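Local structure of probable molybdenum cofactor guanylyltransferase (Aquifex aeolicus, 2E8B) at residues P108-K112 with E113-Y117; Y158-W161 with A162-D166; K40-I43 with E44-E48. The protein probably transfers a GMP moiety from GTP to Mo-molybdopterin, with magnesium as cofactor, to form the molybdopterin guanine dinucleotide form of the molybdenum cofactor. One frame throughout, in Å; residues are numbered along the deposited sequence.

Interaction 1 of 3, residues P108-K112 with E113-Y117; sequences PLMKK and ETVLY
The carboxylate of Glu113, the flat group of this local contact, meets Lys111 and Lys112 through a single oxygen: OE1 lies 3.3 Å from Lys112 CG and 3.6 Å from Lys111 CB. Both approaches are made by methylene carbons, not by ammonium groups. A bend in the Glu113 chain (chi2 98°) turns the carboxylate back toward the inner methylenes of the two lysines that precede it. Lys111 runs alongside, pointing the same way, yet its NZ stays 5.0 Å from Glu113 OE2, so any attraction between these opposite charges is probably weak. The Lys112 chain passes across Glu113, and its NZ is hydrogen-bonded to Thr5 OG1. The backbone evidence identifies this as the start of helix 112-120, which follows strand 99-104 in the MobA-like nucleotidyltransferase domain. Lys111 holds the N-cap position, and its O accepts Thr114 N at 3.0 Å, with the donor 54° out of the carbonyl plane. One residue on, Leu116 N reaches Lys112 O at 2.8 Å in a nearly straight bond (N-H...O 166°), the regular i to i+4 pattern. On the buried side, the bends at chi2 and chi3 of Met110 carry its sulfur to the helix, where SD rests 3.7 Å from Thr114 CB. The same sulfur is 4.0 Å from Val115 CG2, and strand 99-104 is close by: Leu103 touches Met110 and Phe101 touches Val115. Thr114 thus offers carbon to the thioether, while its OG1 is hydrogen-bonded to Thr181 OG1.

Interaction 2 of 3, residues Y158-W161 with A162-D166; sequences YRIW and ALLKD
Three successive i to i+4 hydrogen bonds, from Leu163 N to Arg159 O, Leu164 N to Ile160 O and Lys165 N to Trp161 O, establish the first turns of helix 160-167, with Arg159 at the N-cap position. The shortest is Leu164 N to Ile160 O, 2.8 Å long and close to straight (165° at the hydrogen). Among the side chains, Arg159 bends at chi3 (-65°), which lays its guanidinium beside the first turn. The Ala162 methyl then sits over one face of that group, 3.4 Å above the plane and offset toward the rim; Ala162 CB is 3.7 Å from Arg159 NH2. The NE of the same guanidinium is salt-bridged to Asp157 OD1, which together with the methyl probably limits its rotation. Farther round the helix, Ile160 and Leu164 lie alongside each other and point the same way, with Ile160 CG2 4.0 Å from Leu164 CG. Both touch Tyr141 of strand 140-142, while Leu163 packs on Ile149 of helix 146-154 and Leu88 of helix 84-94. Leu164 CG also lies 3.3 Å from Ile160 O; an alanine here would probably open a gap beside Ile160 CG2 and Tyr141 and thin the apolar cover of that carbonyl. On the exposed side, Lys165 CG approaches Trp161 O at 3.4 Å. The chemistry therefore divides by side: branched aliphatic chains join this helix to the sheet and its neighbouring helices, whereas exposed Arg159 combines a charge pair with apolar packing through its flat face.

Interaction 3 of 3, residues K40-I43 with E44-E48; sequences KKVI and ERVYE
Lys41 and Glu44 lie side by side, pointing the same way, and end in a salt bridge, Lys41 NZ to Glu44 OE1 at 3.1 Å. The bond uses the syn lone pair of OE1; two bends in the lysine chain (chi2 -63°, chi3 -61°) curl the ammonium over to it. A water donates to that oxygen as well and also to Lys41 O, 2.8 Å away, tying the carboxylate to the backbone. Arg45 is turned otherwise: its chain passes across Val42, and Val42 CA sits over one face of its guanidinium, 4.0 Å from the plane and offset toward the rim. Arg45 NH2 lies 3.7 Å from Val42 CG2, while its hydrogen-bond partner is Pro108 O. These residues belong to helix 32-51, the crossover of the beta-alpha-beta unit formed with strands 16-22 and 56-61. On the sheet-facing side, Ile43 touches Val19 and Ala21, Val46 touches Val19, and Tyr47 reaches Val57 and Ile59. Val42 and Val46, one turn apart, meet more loosely, CG1 to CG2 at 4.5 Å. Beneath them the helical bonding is regular: Val46 N meets Val42 O at 3.0 Å in the carbonyl plane.

Interactions 1 and 3 touch directly: Arg45 NH2 probably hydrogen-bonds to Pro108 O at 3.2 Å, and Val42 CG1 packs against Pro108 N at 3.5 Å. Helix 32-51 is thereby joined to the loop before helix 112-120. Interaction 3 lies closer to the predicted nucleotide and magnesium site than interaction 1. Between side chains, Val42 is about 5 Å and Met110 about 8 Å from Asp106, and Ile43 about 4 Å from Ala21. Interaction 2 stands apart, its nearest atoms about 15 Å from either of the others, and lies across the chain's centre from interaction 3. Even so, the side chains of Ile160 and Leu20, another predicted GTP-binding residue, are about 7 Å apart.

Interaction 1 of 3, residues P108-K112 with E113-Y117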
loop_
_atom_site.group_PDB
_atom_site.type_symbol
_atom_site.label_atom_id
_atom_site.label_comp_id
_atom_site.label_asym_id
_atom_site.label_seq_id
_atom_site.Cartn_x
_atom_site.Cartn_y
_atom_site.Cartn_z
ATOM N N PRO A 108 5.420 1.269 10.448
ATOM C CA PRO A 108 6.155 0.531 11.476
ATOM C C PRO A 108 5.364 -0.292 12.482
ATOM O O PRO A 108 5.911 -1.211 13.092
ATOM C CB PRO A 108 6.984 1.623 12.148
ATOM C CG PRO A 108 6.072 2.801 12.089
ATOM C CD PRO A 108 5.523 2.723 10.674
ATOM N N LEU A 109 4.085 0.024 12.657
ATOM C CA LEU A 109 3.267 -0.697 13.624
ATOM C C LEU A 109 2.143 -1.545 13.028
ATOM O O LEU A 109 1.298 -2.063 13.763
ATOM C CB LEU A 109 2.686 0.297 14.632
ATOM C CG LEU A 109 3.761 0.996 15.467
ATOM C CD1 LEU A 109 3.142 2.121 16.275
ATOM C CD2 LEU A 109 4.435 -0.018 16.379
ATOM N N MET A 110 2.140 -1.707 11.710
ATOM C CA MET A 110 1.099 -2.499 11.058
ATOM C C MET A 110 1.014 -3.916 11.618
ATOM O O MET A 110 2.026 -4.546 11.934
ATOM C CB MET A 110 1.333 -2.550 9.539
ATOM C CG MET A 110 0.265 -3.305 8.736
ATOM S SD MET A 110 -1.459 -2.707 8.935
ATOM C CE MET A 110 -1.284 -0.978 8.479
ATOM N N LYS A 111 -0.215 -4.392 11.764
ATOM C CA LYS A 111 -0.483 -5.732 12.266
ATOM C C LYS A 111 -1.455 -6.401 11.314
ATOM O O LYS A 111 -2.271 -5.739 10.680
ATOM C CB LYS A 111 -1.103 -5.687 13.663
ATOM C CG LYS A 111 -0.103 -5.510 14.784
ATOM C CD LYS A 111 -0.703 -5.948 16.113
ATOM C CE LYS A 111 0.370 -6.027 17.193
ATOM N NZ LYS A 111 -0.147 -6.600 18.468
ATOM N N LYS A 112 -1.367 -7.718 11.221
ATOM C CA LYS A 112 -2.237 -8.459 10.329
ATOM C C LYS A 112 -3.715 -8.222 10.620
ATOM O O LYS A 112 -4.522 -8.172 9.697
ATOM C CB LYS A 112 -1.922 -9.949 10.430
ATOM C CG LYS A 112 -2.210 -10.551 11.794
ATOM C CD LYS A 112 -1.755 -11.999 11.868
ATOM C CE LYS A 112 -2.423 -12.841 10.801
ATOM N NZ LYS A 112 -2.078 -14.287 10.936
ATOM N N GLU A 113 -4.075 -8.076 11.893
ATOM C CA GLU A 113 -5.481 -7.860 12.236
ATOM C C GLU A 113 -6.065 -6.630 11.550
ATOM O O GLU A 113 -7.243 -6.608 11.199
ATOM C CB GLU A 113 -5.665 -7.731 13.750
ATOM C CG GLU A 113 -5.331 -8.993 14.524
ATOM C CD GLU A 113 -3.934 -8.965 15.112
ATOM O OE1 GLU A 113 -2.976 -8.674 14.369
ATOM O OE2 GLU A 113 -3.796 -9.238 16.324
ATOM N N THR A 114 -5.241 -5.608 11.358
ATOM C CA THR A 114 -5.710 -4.394 10.706
ATOM C C THR A 114 -6.014 -4.700 9.247
ATOM O O THR A 114 -7.039 -4.272 8.710
ATOM C CB THR A 114 -4.656 -3.288 10.800
ATOM O OG1 THR A 114 -4.387 -3.021 12.181
ATOM C CG2 THR A 114 -5.148 -2.020 10.121
ATOM N N VAL A 115 -5.133 -5.464 8.611
ATOM C CA VAL A 115 -5.333 -5.836 7.221
ATOM C C VAL A 115 -6.588 -6.695 7.093
ATOM O O VAL A 115 -7.414 -6.482 6.202
ATOM C CB VAL A 115 -4.129 -6.626 6.687
ATOM C CG1 VAL A 115 -4.408 -7.118 5.275
ATOM C CG2 VAL A 115 -2.893 -5.744 6.708
ATOM N N LEU A 116 -6.734 -7.658 7.999
ATOM C CA LEU A 116 -7.882 -8.552 7.971
ATOM C C LEU A 116 -9.205 -7.825 8.208
ATOM O O LEU A 116 -10.219 -8.181 7.610
ATOM C CB LEU A 116 -7.695 -9.669 8.998
ATOM C CG LEU A 116 -6.530 -10.613 8.690
ATOM C CD1 LEU A 116 -6.428 -11.635 9.794
ATOM C CD2 LEU A 116 -6.737 -11.297 7.340
ATOM N N TYR A 117 -9.203 -6.809 9.068
ATOM C CA TYR A 117 -10.436 -6.067 9.327
ATOM C C TYR A 117 -10.850 -5.331 8.059
ATOM O O TYR A 117 -12.041 -5.251 7.736
ATOM C CB TYR A 117 -10.259 -5.054 10.465
ATOM C CG TYR A 117 -11.565 -4.423 10.909
ATOM C CD1 TYR A 117 -12.504 -5.154 11.635
ATOM C CD2 TYR A 117 -11.867 -3.098 10.588
ATOM C CE1 TYR A 117 -13.713 -4.583 12.035
ATOM C CE2 TYR A 117 -13.075 -2.516 10.983
ATOM C CZ TYR A 117 -13.990 -3.267 11.703
ATOM O OH TYR A 117 -15.193 -2.716 12.076
#

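Interaction 2 of 3, residues Y158-W161 with A162-D166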
loop_
_atom_site.group_PDB
_atom_site.type_symbol
_atom_site.label_atom_id
_atom_site.label_comp_id
_atom_site.label_asym_id
_atom_site.label_seq_id
_atom_site.Cartn_x
_atom_site.Cartn_y
_atom_site.Cartn_z
ATOM N N TYR A 158 -2.116 14.199 -9.864
ATOM C CA TYR A 158 -1.569 13.085 -9.095
ATOM C C TYR A 158 -2.213 12.908 -7.726
ATOM O O TYR A 158 -1.798 12.045 -6.952
ATOM C CB TYR A 158 -0.065 13.284 -8.899
ATOM C CG TYR A 158 0.784 13.117 -10.145
ATOM C CD1 TYR A 158 0.220 13.152 -11.423
ATOM C CD2 TYR A 158 2.166 12.952 -10.037
ATOM C CE1 TYR A 158 1.022 13.025 -12.565
ATOM C CE2 TYR A 158 2.968 12.830 -11.163
ATOM C CZ TYR A 158 2.391 12.866 -12.421
ATOM O OH TYR A 158 3.193 12.762 -13.533
ATOM N N ARG A 159 -3.216 13.720 -7.413
ATOM C CA ARG A 159 -3.862 13.613 -6.110
ATOM C C ARG A 159 -4.715 12.359 -5.981
ATOM O O ARG A 159 -5.669 12.175 -6.734
ATOM C CB ARG A 159 -4.742 14.834 -5.862
ATOM C CG ARG A 159 -4.000 16.152 -5.893
ATOM C CD ARG A 159 -4.992 17.296 -5.809
ATOM N NE ARG A 159 -5.848 17.338 -6.992
ATOM C CZ ARG A 159 -6.949 18.078 -7.090
ATOM N NH1 ARG A 159 -7.332 18.837 -6.069
ATOM N NH2 ARG A 159 -7.655 18.075 -8.216
ATOM N N ILE A 160 -4.377 11.491 -5.032
ATOM C CA ILE A 160 -5.178 10.288 -4.834
ATOM C C ILE A 160 -6.512 10.695 -4.208
ATOM O O ILE A 160 -7.522 10.010 -4.382
ATOM C CB ILE A 160 -4.453 9.256 -3.944
ATOM C CG1 ILE A 160 -3.207 8.740 -4.677
ATOM C CG2 ILE A 160 -5.379 8.081 -3.638
ATOM C CD1 ILE A 160 -2.372 7.757 -3.865
ATOM N N TRP A 161 -6.519 11.808 -3.481
ATOM C CA TRP A 161 -7.764 12.297 -2.881
ATOM C C TRP A 161 -8.754 12.617 -3.992
ATOM O O TRP A 161 -9.932 12.290 -3.898
ATOM C CB TRP A 161 -7.541 13.569 -2.059
ATOM C CG TRP A 161 -6.944 13.361 -0.704
ATOM C CD1 TRP A 161 -6.761 12.173 -0.051
ATOM C CD2 TRP A 161 -6.462 14.381 0.176
ATOM N NE1 TRP A 161 -6.191 12.395 1.183
ATOM C CE2 TRP A 161 -6.000 13.742 1.348
ATOM C CE3 TRP A 161 -6.375 15.778 0.089
ATOM C CZ2 TRP A 161 -5.459 14.450 2.427
ATOM C CZ3 TRP A 161 -5.836 16.483 1.161
ATOM C CH2 TRP A 161 -5.387 15.817 2.313
ATOM N N ALA A 162 -8.268 13.263 -5.049
ATOM C CA ALA A 162 -9.121 13.626 -6.178
ATOM C C ALA A 162 -9.561 12.371 -6.915
ATOM O O ALA A 162 -10.704 12.266 -7.361
ATOM C CB ALA A 162 -8.369 14.562 -7.125
ATOM N N LEU A 163 -8.645 11.422 -7.049
ATOM C CA LEU A 163 -8.954 10.165 -7.716
ATOM C C LEU A 163 -10.093 9.463 -6.986
ATOM O O LEU A 163 -11.069 9.037 -7.605
ATOM C CB LEU A 163 -7.731 9.245 -7.725
ATOM C CG LEU A 163 -7.987 7.794 -8.151
ATOM C CD1 LEU A 163 -8.316 7.730 -9.649
ATOM C CD2 LEU A 163 -6.751 6.947 -7.849
ATOM N N LEU A 164 -9.961 9.352 -5.667
ATOM C CA LEU A 164 -10.964 8.678 -4.858
ATOM C C LEU A 164 -12.322 9.374 -4.878
ATOM O O LEU A 164 -13.354 8.709 -4.879
ATOM C CB LEU A 164 -10.455 8.508 -3.425
ATOM C CG LEU A 164 -9.299 7.506 -3.281
ATOM C CD1 LEU A 164 -8.921 7.390 -1.814
ATOM C CD2 LEU A 164 -9.703 6.147 -3.821
ATOM N N LYS A 165 -12.334 10.704 -4.896
ATOM C CA LYS A 165 -13.608 11.415 -4.960
ATOM C C LYS A 165 -14.253 11.143 -6.318
ATOM O O LYS A 165 -15.472 11.019 -6.430
ATOM C CB LYS A 165 -13.398 12.920 -4.781
ATOM C CG LYS A 165 -13.112 13.316 -3.350
ATOM C CD LYS A 165 -13.142 14.822 -3.186
ATOM C CE LYS A 165 -13.274 15.199 -1.722
ATOM N NZ LYS A 165 -13.390 16.674 -1.542
ATOM N N ASP A 166 -13.420 11.026 -7.344
ATOM C CA ASP A 166 -13.902 10.774 -8.695
ATOM C C ASP A 166 -14.544 9.393 -8.816
ATOM O O ASP A 166 -15.711 9.269 -9.187
ATOM C CB ASP A 166 -12.733 10.892 -9.683
ATOM C CG ASP A 166 -13.175 10.822 -11.132
ATOM O OD1 ASP A 166 -14.384 10.649 -11.390
ATOM O OD2 ASP A 166 -12.299 10.942 -12.019
#

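Interaction 3 of 3, residues K40-I43 with E44-E48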
loop_
_atom_site.group_PDB
_atom_site.type_symbol
_atom_site.label_atom_id
_atom_site.label_comp_id
_atom_site.label_asym_id
_atom_site.label_seq_id
_atom_site.Cartn_x
_atom_site.Cartn_y
_atom_site.Cartn_z
ATOM N N LYS A 40 14.196 0.551 6.406
ATOM C CA LYS A 40 14.381 -0.750 5.771
ATOM C C LYS A 40 13.785 -1.851 6.641
ATOM O O LYS A 40 13.196 -2.798 6.131
ATOM C CB LYS A 40 15.865 -1.039 5.540
ATOM C CG LYS A 40 16.548 -0.103 4.567
ATOM C CD LYS A 40 18.045 -0.371 4.548
ATOM C CE LYS A 40 18.804 0.759 3.867
ATOM N NZ LYS A 40 20.278 0.560 3.982
ATOM N N LYS A 41 13.952 -1.729 7.956
ATOM C CA LYS A 41 13.409 -2.716 8.884
ATOM C C LYS A 41 11.892 -2.606 8.866
ATOM O O LYS A 41 11.178 -3.601 8.997
ATOM C CB LYS A 41 13.920 -2.457 10.304
ATOM C CG LYS A 41 15.415 -2.655 10.476
ATOM C CD LYS A 41 15.819 -4.097 10.212
ATOM C CE LYS A 41 15.152 -5.061 11.186
ATOM N NZ LYS A 41 15.655 -6.457 11.021
ATOM N N VAL A 42 11.411 -1.378 8.709
ATOM C CA VAL A 42 9.979 -1.130 8.673
ATOM C C VAL A 42 9.320 -1.816 7.475
ATOM O O VAL A 42 8.350 -2.554 7.642
ATOM C CB VAL A 42 9.677 0.385 8.629
ATOM C CG1 VAL A 42 8.186 0.616 8.396
ATOM C CG2 VAL A 42 10.107 1.040 9.939
ATOM N N ILE A 43 9.844 -1.598 6.269
ATOM C CA ILE A 43 9.223 -2.228 5.105
ATOM C C ILE A 43 9.365 -3.744 5.176
ATOM O O ILE A 43 8.501 -4.484 4.699
ATOM C CB ILE A 43 9.802 -1.704 3.761
ATOM C CG1 ILE A 43 8.905 -2.173 2.611
ATOM C CG2 ILE A 43 11.223 -2.207 3.550
ATOM C CD1 ILE A 43 9.253 -1.571 1.259
ATOM N N GLU A 44 10.454 -4.208 5.778
ATOM C CA GLU A 44 10.668 -5.641 5.928
ATOM C C GLU A 44 9.523 -6.197 6.771
ATOM O O GLU A 44 8.942 -7.234 6.445
ATOM C CB GLU A 44 12.004 -5.902 6.628
ATOM C CG GLU A 44 12.375 -7.370 6.754
ATOM C CD GLU A 44 13.712 -7.569 7.452
ATOM O OE1 GLU A 44 13.824 -7.223 8.644
ATOM O OE2 GLU A 44 14.653 -8.066 6.804
ATOM N N ARG A 45 9.192 -5.497 7.850
ATOM C CA ARG A 45 8.111 -5.929 8.724
ATOM C C ARG A 45 6.759 -5.893 8.018
ATOM O O ARG A 45 5.942 -6.803 8.181
ATOM C CB ARG A 45 8.054 -5.061 9.982
ATOM C CG ARG A 45 9.274 -5.186 10.886
ATOM C CD ARG A 45 8.927 -4.843 12.329
ATOM N NE ARG A 45 8.590 -3.434 12.517
ATOM C CZ ARG A 45 9.481 -2.446 12.561
ATOM N NH1 ARG A 45 10.777 -2.706 12.435
ATOM N NH2 ARG A 45 9.076 -1.195 12.735
ATOM N N VAL A 46 6.519 -4.843 7.238
ATOM C CA VAL A 46 5.256 -4.719 6.521
ATOM C C VAL A 46 5.115 -5.870 5.533
ATOM O O VAL A 46 4.035 -6.436 5.376
ATOM C CB VAL A 46 5.169 -3.387 5.747
ATOM C CG1 VAL A 46 3.917 -3.363 4.882
ATOM C CG2 VAL A 46 5.146 -2.222 6.725
ATOM N N TYR A 47 6.219 -6.207 4.874
ATOM C CA TYR A 47 6.237 -7.285 3.898
ATOM C C TYR A 47 5.908 -8.623 4.552
ATOM O O TYR A 47 5.095 -9.392 4.039
ATOM C CB TYR A 47 7.613 -7.357 3.230
ATOM C CG TYR A 47 7.770 -8.529 2.296
ATOM C CD1 TYR A 47 6.951 -8.667 1.177
ATOM C CD2 TYR A 47 8.728 -9.511 2.539
ATOM C CE1 TYR A 47 7.083 -9.759 0.324
ATOM C CE2 TYR A 47 8.867 -10.603 1.695
ATOM C CZ TYR A 47 8.042 -10.722 0.591
ATOM O OH TYR A 47 8.187 -11.795 -0.256
ATOM N N GLU A 48 6.536 -8.893 5.689
ATOM C CA GLU A 48 6.287 -10.140 6.393
ATOM C C GLU A 48 4.839 -10.195 6.878
ATOM O O GLU A 48 4.200 -11.241 6.822
ATOM C CB GLU A 48 7.265 -10.283 7.559
ATOM C CG GLU A 48 8.715 -10.267 7.097
ATOM C CD GLU A 48 9.694 -10.662 8.182
ATOM O OE1 GLU A 48 9.714 -9.999 9.242
ATOM O OE2 GLU A 48 10.446 -11.637 7.973
HETATM O O HOH W 1 12.199 -5.973 10.079
#